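Long-range contacts in gamma-glutamyl-gamma-aminobutyraldehyde dehydrogenase (PDB 4LIH), which probably oxidises aldehydes such as gamma-glutamyl-gamma-aminobutyraldehyde to the corresponding acids with NAD(P)+ as the hydride acceptor: residues Ile282-Cys287 against Ala436-Ser441; Pro288-Ala293 against Asp323-Lys328. One frame throughout, in Å; residues are numbered along the deposited sequence.

Interaction 1 (Ile282-Cys287 against Ala436-Ser441)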
ATOM      1  N   ILE A 282     -26.341   1.613  19.541  1.00  9.62           N
ATOM      2  CA  ILE A 282     -26.759   2.910  20.089  1.00 10.01           C
ATOM      3  C   ILE A 282     -27.712   3.672  19.167  1.00 10.38           C
ATOM      4  O   ILE A 282     -27.351   3.991  18.052  1.00 10.65           O
ATOM      5  CB  ILE A 282     -25.552   3.807  20.330  1.00 10.03           C
ATOM      6  CG1 ILE A 282     -24.526   3.048  21.198  1.00 10.01           C
ATOM      7  CG2 ILE A 282     -26.060   5.126  20.936  1.00 10.21           C
ATOM      8  CD1 ILE A 282     -23.231   3.784  21.470  1.00  9.98           C
ATOM      9  N   VAL A 283     -28.923   3.954  19.625  1.00 10.85           N
ATOM     10  CA  VAL A 283     -29.921   4.623  18.775  1.00 11.36           C
ATOM     11  C   VAL A 283     -30.221   5.973  19.354  1.00 11.83           C
ATOM     12  O   VAL A 283     -30.755   6.067  20.441  1.00 11.90           O
ATOM     13  CB  VAL A 283     -31.202   3.827  18.636  1.00 11.37           C
ATOM     14  CG1 VAL A 283     -32.124   4.467  17.625  1.00 11.52           C
ATOM     15  CG2 VAL A 283     -30.914   2.426  18.217  1.00 11.26           C
ATOM     16  N   LEU A 284     -29.862   7.005  18.584  1.00 12.49           N
ATOM     17  CA  LEU A 284     -30.041   8.381  18.942  1.00 12.88           C
ATOM     18  C   LEU A 284     -31.326   8.993  18.355  1.00 13.57           C
ATOM     19  O   LEU A 284     -31.853   8.516  17.365  1.00 13.69           O
ATOM     20  CB  LEU A 284     -28.837   9.190  18.500  1.00 13.00           C
ATOM     21  CG  LEU A 284     -27.537   8.806  19.203  1.00 13.01           C
ATOM     22  CD1 LEU A 284     -26.333   9.317  18.455  1.00 13.10           C
ATOM     23  CD2 LEU A 284     -27.572   9.369  20.601  1.00 13.35           C
ATOM     24  N   PRO A 285     -31.809  10.091  18.962  1.00 14.30           N
ATOM     25  CA  PRO A 285     -33.075  10.742  18.522  1.00 14.71           C
ATOM     26  C   PRO A 285     -33.119  11.145  17.031  1.00 15.28           C
ATOM     27  O   PRO A 285     -34.184  11.064  16.386  1.00 15.30           O
ATOM     28  CB  PRO A 285     -33.133  11.980  19.401  1.00 14.85           C
ATOM     29  CG  PRO A 285     -32.378  11.601  20.636  1.00 14.72           C
ATOM     30  CD  PRO A 285     -31.224  10.777  20.122  1.00 14.52           C
ATOM     31  N   ASP A 286     -31.967  11.537  16.473  1.00 15.27           N
ATOM     32  CA  ASP A 286     -31.919  11.907  15.067  1.00 15.39           C
ATOM     33  C   ASP A 286     -31.596  10.735  14.120  1.00 15.75           C
ATOM     34  O   ASP A 286     -31.196  10.951  12.978  1.00 15.88           O
ATOM     35  CB  ASP A 286     -30.985  13.092  14.853  1.00 15.12           C
ATOM     36  CG  ASP A 286     -29.528  12.772  15.157  1.00 14.81           C
ATOM     37  OD1 ASP A 286     -29.148  11.606  15.365  1.00 13.86           O
ATOM     38  OD2 ASP A 286     -28.763  13.722  15.218  1.00 14.73           O
ATOM     39  N   CYS A 287     -31.773   9.502  14.592  1.00 16.28           N
ATOM     40  CA  CYS A 287     -31.683   8.304  13.736  1.00 17.24           C
ATOM     41  C   CYS A 287     -32.437   8.546  12.430  1.00 17.75           C
ATOM     42  O   CYS A 287     -33.591   8.981  12.492  1.00 16.49           O
ATOM     43  CB  CYS A 287     -32.304   7.140  14.496  1.00 18.23           C
ATOM     44  SG  CYS A 287     -32.468   5.588  13.623  1.00 19.95           S
ATOM     45  N   ALA A 436     -19.710  -2.751  17.579  1.00  9.14           N
ATOM     46  CA  ALA A 436     -20.581  -1.722  18.101  1.00  9.03           C
ATOM     47  C   ALA A 436     -21.327  -1.055  16.949  1.00  9.03           C
ATOM     48  O   ALA A 436     -20.958  -1.167  15.770  1.00  9.03           O
ATOM     49  CB  ALA A 436     -19.735  -0.711  18.865  1.00  8.98           C
ATOM     50  N   ALA A 437     -22.381  -0.331  17.281  1.00  9.00           N
ATOM     51  CA  ALA A 437     -23.067   0.488  16.259  1.00  8.92           C
ATOM     52  C   ALA A 437     -23.651   1.770  16.802  1.00  9.04           C
ATOM     53  O   ALA A 437     -23.891   1.866  18.012  1.00  8.86           O
ATOM     54  CB  ALA A 437     -24.155  -0.336  15.627  1.00  8.90           C
ATOM     55  N   VAL A 438     -23.815   2.780  15.920  1.00  9.10           N
ATOM     56  CA  VAL A 438     -24.476   4.021  16.271  1.00  9.42           C
ATOM     57  C   VAL A 438     -25.410   4.443  15.135  1.00  9.63           C
ATOM     58  O   VAL A 438     -25.091   4.251  13.957  1.00  9.16           O
ATOM     59  CB  VAL A 438     -23.499   5.173  16.654  1.00  9.55           C
ATOM     60  CG1 VAL A 438     -22.494   5.477  15.536  1.00  9.61           C
ATOM     61  CG2 VAL A 438     -24.297   6.368  17.126  1.00  9.86           C
ATOM     62  N   TRP A 439     -26.596   4.924  15.521  1.00  9.95           N
ATOM     63  CA  TRP A 439     -27.594   5.401  14.547  1.00 10.34           C
ATOM     64  C   TRP A 439     -27.845   6.876  14.737  1.00 10.76           C
ATOM     65  O   TRP A 439     -28.386   7.289  15.777  1.00 10.86           O
ATOM     66  CB  TRP A 439     -28.926   4.654  14.665  1.00 10.36           C
ATOM     67  CG  TRP A 439     -28.819   3.164  14.424  1.00 10.18           C
ATOM     68  CD1 TRP A 439     -28.197   2.261  15.232  1.00 10.08           C
ATOM     69  CD2 TRP A 439     -29.282   2.420  13.275  1.00 10.17           C
ATOM     70  NE1 TRP A 439     -28.290   1.028  14.705  1.00 10.01           N
ATOM     71  CE2 TRP A 439     -28.910   1.084  13.483  1.00 10.06           C
ATOM     72  CE3 TRP A 439     -29.983   2.759  12.109  1.00 10.26           C
ATOM     73  CZ2 TRP A 439     -29.260   0.056  12.591  1.00  9.99           C
ATOM     74  CZ3 TRP A 439     -30.295   1.757  11.195  1.00 10.23           C
ATOM     75  CH2 TRP A 439     -29.916   0.414  11.436  1.00 10.14           C
ATOM     76  N   THR A 440     -27.511   7.661  13.708  1.00 11.23           N
ATOM     77  CA  THR A 440     -27.618   9.109  13.736  1.00 11.65           C
ATOM     78  C   THR A 440     -27.554   9.652  12.314  1.00 12.20           C
ATOM     79  O   THR A 440     -26.847   9.113  11.454  1.00 11.99           O
ATOM     80  CB  THR A 440     -26.514   9.774  14.590  1.00 11.66           C
ATOM     81  OG1 THR A 440     -26.716  11.190  14.620  1.00 11.66           O
ATOM     82  CG2 THR A 440     -25.084   9.471  14.052  1.00 11.50           C
ATOM     83  N   SER A 441     -28.298  10.742  12.079  1.00 13.10           N
ATOM     84  CA  SER A 441     -28.267  11.429  10.805  1.00 13.48           C
ATOM     85  C   SER A 441     -27.158  12.482  10.726  1.00 13.53           C
ATOM     86  O   SER A 441     -26.910  13.027   9.653  1.00 13.96           O
ATOM     87  CB  SER A 441     -29.650  12.070  10.514  1.00 14.01           C
ATOM     88  OG  SER A 441     -29.964  13.000  11.536  1.00 14.62           O
TER

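Interaction 2 (Pro288-Ala293 against Asp323-Lys328)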
ATOM      1  N   PRO A 288     -31.796   8.302  11.249  1.00 18.32           N
ATOM      2  CA  PRO A 288     -32.476   8.636   9.995  1.00 18.96           C
ATOM      3  C   PRO A 288     -33.796   7.895   9.747  1.00 19.71           C
ATOM      4  O   PRO A 288     -34.699   8.477   9.191  1.00 20.05           O
ATOM      5  CB  PRO A 288     -31.430   8.328   8.892  1.00 19.24           C
ATOM      6  CG  PRO A 288     -30.379   7.494   9.518  1.00 18.84           C
ATOM      7  CD  PRO A 288     -30.540   7.550  11.024  1.00 18.46           C
ATOM      8  N   ASP A 289     -33.931   6.651  10.199  1.00 20.06           N
ATOM      9  CA  ASP A 289     -35.116   5.841   9.887  1.00 20.49           C
ATOM     10  C   ASP A 289     -35.345   4.892  11.051  1.00 20.25           C
ATOM     11  O   ASP A 289     -34.671   3.892  11.158  1.00 18.11           O
ATOM     12  CB  ASP A 289     -34.877   5.085   8.583  1.00 20.85           C
ATOM     13  CG  ASP A 289     -36.028   4.145   8.202  1.00 21.96           C
ATOM     14  OD1 ASP A 289     -36.907   3.835   9.028  1.00 22.38           O
ATOM     15  OD2 ASP A 289     -36.023   3.694   7.036  1.00 23.10           O
ATOM     16  N   LEU A 290     -36.285   5.248  11.917  1.00 20.86           N
ATOM     17  CA  LEU A 290     -36.506   4.567  13.202  1.00 22.52           C
ATOM     18  C   LEU A 290     -37.108   3.168  13.026  1.00 22.04           C
ATOM     19  O   LEU A 290     -36.892   2.273  13.865  1.00 21.23           O
ATOM     20  CB  LEU A 290     -37.412   5.418  14.075  1.00 24.16           C
ATOM     21  CG  LEU A 290     -37.294   5.307  15.582  1.00 26.17           C
ATOM     22  CD1 LEU A 290     -35.940   5.825  16.092  1.00 26.34           C
ATOM     23  CD2 LEU A 290     -38.439   6.119  16.158  1.00 27.10           C
ATOM     24  N   ASP A 291     -37.867   2.990  11.939  1.00 20.65           N
ATOM     25  CA  ASP A 291     -38.406   1.690  11.580  1.00 20.20           C
ATOM     26  C   ASP A 291     -37.321   0.722  11.153  1.00 17.98           C
ATOM     27  O   ASP A 291     -37.275  -0.405  11.662  1.00 16.74           O
ATOM     28  CB  ASP A 291     -39.477   1.821  10.487  1.00 21.73           C
ATOM     29  CG  ASP A 291     -40.704   2.498  11.000  1.00 23.15           C
ATOM     30  OD1 ASP A 291     -41.219   2.025  12.029  1.00 24.09           O
ATOM     31  OD2 ASP A 291     -41.128   3.519  10.419  1.00 25.84           O
ATOM     32  N   ARG A 292     -36.447   1.157  10.246  1.00 16.72           N
ATOM     33  CA  ARG A 292     -35.292   0.318   9.866  1.00 15.49           C
ATOM     34  C   ARG A 292     -34.440   0.031  11.090  1.00 14.46           C
ATOM     35  O   ARG A 292     -34.024  -1.102  11.306  1.00 14.14           O
ATOM     36  CB  ARG A 292     -34.424   0.931   8.757  1.00 15.61           C
ATOM     37  CG  ARG A 292     -33.273   0.002   8.328  1.00 15.44           C
ATOM     38  CD  ARG A 292     -32.703   0.328   6.939  1.00 15.83           C
ATOM     39  NE  ARG A 292     -31.936   1.570   6.909  1.00 16.01           N
ATOM     40  CZ  ARG A 292     -30.666   1.692   7.322  1.00 15.82           C
ATOM     41  NH1 ARG A 292     -30.024   0.645   7.745  1.00 15.70           N
ATOM     42  NH2 ARG A 292     -30.032   2.869   7.282  1.00 15.72           N
ATOM     43  N   ALA A 293     -34.187   1.050  11.900  1.00 14.10           N
ATOM     44  CA  ALA A 293     -33.394   0.833  13.113  1.00 13.63           C
ATOM     45  C   ALA A 293     -34.007  -0.213  14.043  1.00 13.34           C
ATOM     46  O   ALA A 293     -33.276  -1.027  14.598  1.00 12.78           O
ATOM     47  CB  ALA A 293     -33.126   2.144  13.846  1.00 13.42           C
ATOM     48  N   ASP A 323     -39.890   4.988  24.134  1.00 19.27           N
ATOM     49  CA  ASP A 323     -41.239   4.380  24.108  1.00 20.10           C
ATOM     50  C   ASP A 323     -41.612   3.913  22.706  1.00 18.91           C
ATOM     51  O   ASP A 323     -42.016   2.777  22.507  1.00 18.92           O
ATOM     52  CB  ASP A 323     -42.325   5.367  24.558  1.00 22.04           C
ATOM     53  CG  ASP A 323     -42.329   5.626  26.056  1.00 24.20           C
ATOM     54  OD1 ASP A 323     -41.660   4.887  26.822  1.00 24.84           O
ATOM     55  OD2 ASP A 323     -43.059   6.568  26.467  1.00 25.85           O
ATOM     56  N   ALA A 324     -41.486   4.817  21.742  1.00 18.38           N
ATOM     57  CA  ALA A 324     -41.797   4.517  20.352  1.00 17.56           C
ATOM     58  C   ALA A 324     -40.881   3.438  19.779  1.00 17.23           C
ATOM     59  O   ALA A 324     -41.317   2.634  18.962  1.00 16.95           O
ATOM     60  CB  ALA A 324     -41.675   5.770  19.502  1.00 17.98           C
ATOM     61  N   PHE A 325     -39.604   3.462  20.180  1.00 16.23           N
ATOM     62  CA  PHE A 325     -38.643   2.531  19.661  1.00 16.26           C
ATOM     63  C   PHE A 325     -38.931   1.118  20.151  1.00 15.41           C
ATOM     64  O   PHE A 325     -38.938   0.188  19.345  1.00 14.95           O
ATOM     65  CB  PHE A 325     -37.207   2.930  20.030  1.00 16.59           C
ATOM     66  CG  PHE A 325     -36.178   2.240  19.184  1.00 17.29           C
ATOM     67  CD1 PHE A 325     -35.908   2.698  17.898  1.00 18.21           C
ATOM     68  CD2 PHE A 325     -35.564   1.099  19.620  1.00 17.65           C
ATOM     69  CE1 PHE A 325     -34.980   2.052  17.095  1.00 18.34           C
ATOM     70  CE2 PHE A 325     -34.626   0.454  18.823  1.00 17.66           C
ATOM     71  CZ  PHE A 325     -34.346   0.923  17.572  1.00 17.99           C
ATOM     72  N   ILE A 326     -39.184   0.973  21.456  1.00 15.13           N
ATOM     73  CA  ILE A 326     -39.490  -0.326  22.052  1.00 15.02           C
ATOM     74  C   ILE A 326     -40.777  -0.882  21.400  1.00 14.94           C
ATOM     75  O   ILE A 326     -40.836  -2.053  21.028  1.00 14.31           O
ATOM     76  CB  ILE A 326     -39.577  -0.240  23.611  1.00 15.39           C
ATOM     77  CG1 ILE A 326     -38.166  -0.023  24.209  1.00 15.24           C
ATOM     78  CG2 ILE A 326     -40.167  -1.511  24.244  1.00 15.43           C
ATOM     79  CD1 ILE A 326     -38.190   0.321  25.706  1.00 15.33           C
ATOM     80  N   GLU A 327     -41.800  -0.040  21.211  1.00 15.23           N
ATOM     81  CA  GLU A 327     -42.975  -0.489  20.459  1.00 15.71           C
ATOM     82  C   GLU A 327     -42.600  -1.123  19.099  1.00 15.19           C
ATOM     83  O   GLU A 327     -43.051  -2.221  18.795  1.00 15.23           O
ATOM     84  CB  GLU A 327     -44.003   0.632  20.277  1.00 16.31           C
ATOM     85  CG  GLU A 327     -45.279   0.165  19.592  1.00 17.37           C
ATOM     86  CD  GLU A 327     -46.282   1.287  19.326  1.00 18.68           C
ATOM     87  OE1 GLU A 327     -45.879   2.467  19.214  1.00 19.44           O
ATOM     88  OE2 GLU A 327     -47.476   0.964  19.131  1.00 18.97           O
ATOM     89  N   LYS A 328     -41.761  -0.452  18.311  1.00 15.03           N
ATOM     90  CA  LYS A 328     -41.360  -0.946  16.994  1.00 15.00           C
ATOM     91  C   LYS A 328     -40.527  -2.227  17.085  1.00 14.46           C
ATOM     92  O   LYS A 328     -40.671  -3.126  16.259  1.00 13.99           O
ATOM     93  CB  LYS A 328     -40.603   0.151  16.218  1.00 15.78           C
ATOM     94  CG  LYS A 328     -41.487   1.364  15.856  1.00 16.59           C
ATOM     95  CD  LYS A 328     -40.639   2.518  15.340  1.00 17.24           C
ATOM     96  CE  LYS A 328     -41.459   3.725  14.907  1.00 18.00           C
ATOM     97  NZ  LYS A 328     -42.442   3.455  13.831  1.00 18.28           N
TER

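Interaction 1 (Ile282-Cys287 against Ala436-Ser441)
Trp439 and Val283 lie side by side and point the same way, CG2 of Val283 standing 4.0 Å from CD1 of the indole. In Trp439, chi1 -61° sets CG beside the backbone N, and chi2 69° turns the CD1 edge to Ile282 O, which lies in the ring plane; NE1 is hydrogen-bonded to Asn281 OD1. Cys287 approaches the same side chain from the turn, its SG 3.8 Å from Trp439 CB and oblique to the ring, a sulfur-aromatic contact. On the face carrying Ile282 and Val438, Leu284 reaches back from the turn, its CD1 3.8 Å from Val438 CG2, and helix 443-452 covers this pair. The backbones beneath are parallel neighbours in the mixed sheet that also holds strands 314-318 and 411-417 of this aldehyde dehydrogenase. Ile282 N donates to Ala437 O, Trp439 N to Ile282 O and Leu284 N to Trp439 O. Past the strand ends, a type I turn from Leu284 to Cys287 sets Asp286 beside Thr440. Thr440 OG1 gives a short 2.6 Å bond to Asp286 OD1 on its syn side, 30° out of the carboxylate plane, and is hydrogen-bonded to Asn442 N. Ser441 OG donates to Asp286 O in the carbonyl plane, on a lone pair, at 2.8 Å; Ser441 N adds a weak bond to that oxygen, and Ser441 also touches Asn442 of a second subunit.

Interaction 2 (Pro288-Ala293 against Asp323-Lys328)
Leu290 and Phe325 carry the apolar part of this contact between the first turn of helix 290-302 and the middle of helix 319-333. Their side chains cross obliquely, with Leu290 CD1 3.6 Å from Phe325 CD1 at the edge of the ring, near its plane. Phe325 CG is anti to the backbone N (chi1 -163°), and the far end of the ring comes nearer to the first helix than CB does. There CE1 meets Ala293 CB at 3.7 Å, also in the ring plane, while CZ approaches the carbonyl oxygen of Ala293, again at 3.7 Å but from an oblique direction. The phenyl rim, not its face, therefore meets Leu290 and the methyl of Ala293. Leu315 and Val317 of strand 314-318 also pack against the ring.

The ionic part is a salt bridge nearer the surface. Lys328 NZ donates to Asp291 OD1 over 2.6 Å, on the syn side and 25° out of the carboxylate plane. The lysine chain is extended up to CE and then bends, chi4 -59°, which turns the ammonium toward the acid. Its aliphatic part is used as well: CE lies 4.1 Å from Leu290 CD2, the two side chains crossing at about a right angle.

Asp289, the N-cap residue, caps the start of helix 290-302 through one bond: its OD1 accepts from Arg292 N over 3.0 Å, nearly straight and reached from above the carboxylate plane. The side chain of Arg292 leaves the backbone away from helix 319-333, its NH1 bonded to Asn461 O. Strand 280-283, helix 290-302 and the parallel neighbour strand 314-318 form a beta-alpha-beta crossover, followed by helix 319-333, in the alpha/beta fold of the aldehyde dehydrogenase family.

Strand 280-283 comes first along the chain, and its continuation through the turn to Cys287 leads directly into helix 290-302. That helix then meets helix 319-333, reached by way of strand 314-318, so interaction 2 closes a loop with 29 residues between its segments. Interaction 1 closes much later, when strand 435-439 returns beside 280-283 with 148 residues between, and interaction 2 is nested within this larger loop. The centres of the two contacts lie about 11 Å apart. They meet directly where Ala293 CB packs on Cys287 SG and the Trp439 ring, and where Val283 touches Phe325, joining the helix pair to one face of the sheet.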